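PDB 4Q9D: benzoylformate decarboxylase from Mycobacterium smegmatis, which belongs to the thiamine pyrophosphate-dependent enzyme family and carries a magnesium ion in its C-terminal cofactor-binding domain. Local coordinates for residues K201-V206 / L227-H232. Numbering follows the deposited sequence.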
loop_
_atom_site.group_PDB
_atom_site.type_symbol
_atom_site.label_atom_id
_atom_site.label_comp_id
_atom_site.label_asym_id
_atom_site.label_seq_id
_atom_site.Cartn_x
_atom_site.Cartn_y
_atom_site.Cartn_z
ATOM N N LYS B 201 40.931 19.917 13.533
ATOM C CA LYS B 201 41.520 21.140 14.058
ATOM C C LYS B 201 40.435 22.119 14.453
ATOM O O LYS B 201 40.598 22.867 15.404
ATOM C CB LYS B 201 42.420 21.800 13.010
ATOM C CG LYS B 201 43.498 20.878 12.456
ATOM C CD LYS B 201 44.447 20.420 13.531
ATOM C CE LYS B 201 45.663 19.712 12.939
ATOM N NZ LYS B 201 46.631 19.329 14.018
ATOM N N HIS B 202 39.339 22.127 13.692
ATOM C CA HIS B 202 38.246 23.073 13.898
ATOM C C HIS B 202 36.899 22.344 13.820
ATOM O O HIS B 202 36.178 22.465 12.830
ATOM C CB HIS B 202 38.286 24.179 12.836
ATOM C CG HIS B 202 39.578 24.931 12.781
ATOM N ND1 HIS B 202 39.884 25.943 13.662
ATOM C CD2 HIS B 202 40.638 24.825 11.937
ATOM C CE1 HIS B 202 41.086 26.424 13.375
ATOM N NE2 HIS B 202 41.561 25.762 12.335
ATOM N N PRO B 203 36.567 21.569 14.856
ATOM C CA PRO B 203 35.313 20.824 14.810
ATOM C C PRO B 203 34.127 21.702 15.195
ATOM O O PRO B 203 34.274 22.745 15.828
ATOM C CB PRO B 203 35.516 19.737 15.858
ATOM C CG PRO B 203 36.449 20.351 16.851
ATOM C CD PRO B 203 37.345 21.285 16.076
ATOM N N MET B 204 32.940 21.270 14.791
ATOM C CA MET B 204 31.713 21.886 15.259
ATOM C C MET B 204 30.729 20.789 15.641
ATOM O O MET B 204 30.675 19.744 14.988
ATOM C CB MET B 204 31.124 22.806 14.163
ATOM C CG MET B 204 29.857 23.544 14.612
ATOM S SD MET B 204 28.337 22.667 14.082
ATOM C CE MET B 204 28.429 23.037 12.330
ATOM N N LEU B 205 29.937 21.035 16.675
ATOM C CA LEU B 205 29.025 20.039 17.179
ATOM C C LEU B 205 27.584 20.502 16.990
ATOM O O LEU B 205 27.265 21.653 17.283
ATOM C CB LEU B 205 29.301 19.791 18.659
ATOM C CG LEU B 205 28.354 18.820 19.366
ATOM C CD1 LEU B 205 28.495 17.417 18.732
ATOM C CD2 LEU B 205 28.651 18.782 20.861
ATOM N N VAL B 206 26.728 19.605 16.490
ATOM C CA VAL B 206 25.290 19.865 16.383
ATOM C C VAL B 206 24.563 18.878 17.276
ATOM O O VAL B 206 24.766 17.674 17.149
ATOM C CB VAL B 206 24.753 19.698 14.923
ATOM C CG1 VAL B 206 23.293 20.087 14.852
ATOM C CG2 VAL B 206 25.575 20.526 13.922
ATOM N N LEU B 227 34.887 18.719 24.424
ATOM C CA LEU B 227 35.326 18.972 23.057
ATOM C C LEU B 227 35.707 20.452 22.832
ATOM O O LEU B 227 36.636 20.749 22.091
ATOM C CB LEU B 227 34.253 18.544 22.069
ATOM C CG LEU B 227 34.573 18.790 20.600
ATOM C CD1 LEU B 227 35.819 18.015 20.207
ATOM C CD2 LEU B 227 33.372 18.420 19.709
ATOM N N GLY B 228 34.984 21.365 23.470
ATOM C CA GLY B 228 35.297 22.785 23.397
ATOM C C GLY B 228 34.890 23.448 22.090
ATOM O O GLY B 228 35.300 24.581 21.804
ATOM N N ALA B 229 34.089 22.751 21.279
ATOM C CA ALA B 229 33.690 23.286 19.968
ATOM C C ALA B 229 32.388 24.093 20.075
ATOM O O ALA B 229 31.637 23.948 21.036
ATOM C CB ALA B 229 33.548 22.136 18.933
ATOM N N PRO B 230 32.112 24.950 19.086
ATOM C CA PRO B 230 30.795 25.586 19.095
ATOM C C PRO B 230 29.712 24.526 18.914
ATOM O O PRO B 230 29.917 23.549 18.196
ATOM C CB PRO B 230 30.821 26.497 17.866
ATOM C CG PRO B 230 32.031 26.110 17.076
ATOM C CD PRO B 230 32.982 25.427 17.999
ATOM N N VAL B 231 28.585 24.725 19.573
ATOM C CA VAL B 231 27.461 23.782 19.523
ATOM C C VAL B 231 26.240 24.451 18.886
ATOM O O VAL B 231 25.691 25.381 19.466
ATOM C CB VAL B 231 27.071 23.345 20.932
ATOM C CG1 VAL B 231 25.933 22.343 20.865
ATOM C CG2 VAL B 231 28.301 22.758 21.663
ATOM N N HIS B 232 25.841 24.001 17.688
ATOM C CA HIS B 232 24.593 24.446 17.066
ATOM C C HIS B 232 23.407 23.568 17.440
ATOM O O HIS B 232 23.576 22.403 17.782
ATOM C CB HIS B 232 24.736 24.445 15.550
ATOM C CG HIS B 232 25.492 25.620 15.008
ATOM N ND1 HIS B 232 24.889 26.834 14.739
ATOM C CD2 HIS B 232 26.793 25.764 14.656
ATOM C CE1 HIS B 232 25.777 27.662 14.224
ATOM N NE2 HIS B 232 26.943 27.042 14.173
#
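Met204 holds CG anti to its backbone N (chi1 -177°), which brings that carbon to the edge of the His232 ring, whose own CG lies beside the backbone N (chi1 -78°). Strand alternation puts both side chains on the face that also carries Val206, where they cross at about a right angle. Bends at chi2 and chi3 carry the methionine chain past the imidazole, with Met204 SD near the ring plane, 3.5 Å from His232 CD2, a sulfur-aromatic contact made at the rim and not over a face. Across CG from that carbon, His232 ND1 is hydrogen-bonded to Gly251 O of strand 249-252, which probably helps to hold the ring's rotation. Between the backbones, Leu205 works in both directions: its N donates to Pro230 O (2.9 Å) in a nearly straight bond, and its O accepts from His232 N (2.8 Å). The same oxygen also takes a CA-H...O contact from Val231 CA. Leu205 and Val231 lie side by side on the opposite face, CD2 to CG2 4.1 Å, packing against Ala224 of helix 217-227. Where that helix ends, Gly228 turns the chain with positive phi, and Ala229 CB comes to 3.2 Å from Pro203 O, while Pro203 CG touches Leu227 CD1. Strand 203-207, helix 217-227 and strand 231-233 thus illustrate the beta-alpha-beta crossover between adjacent parallel strands, here in the six-stranded, Rossmann-like central domain of thiamine pyrophosphate enzymes.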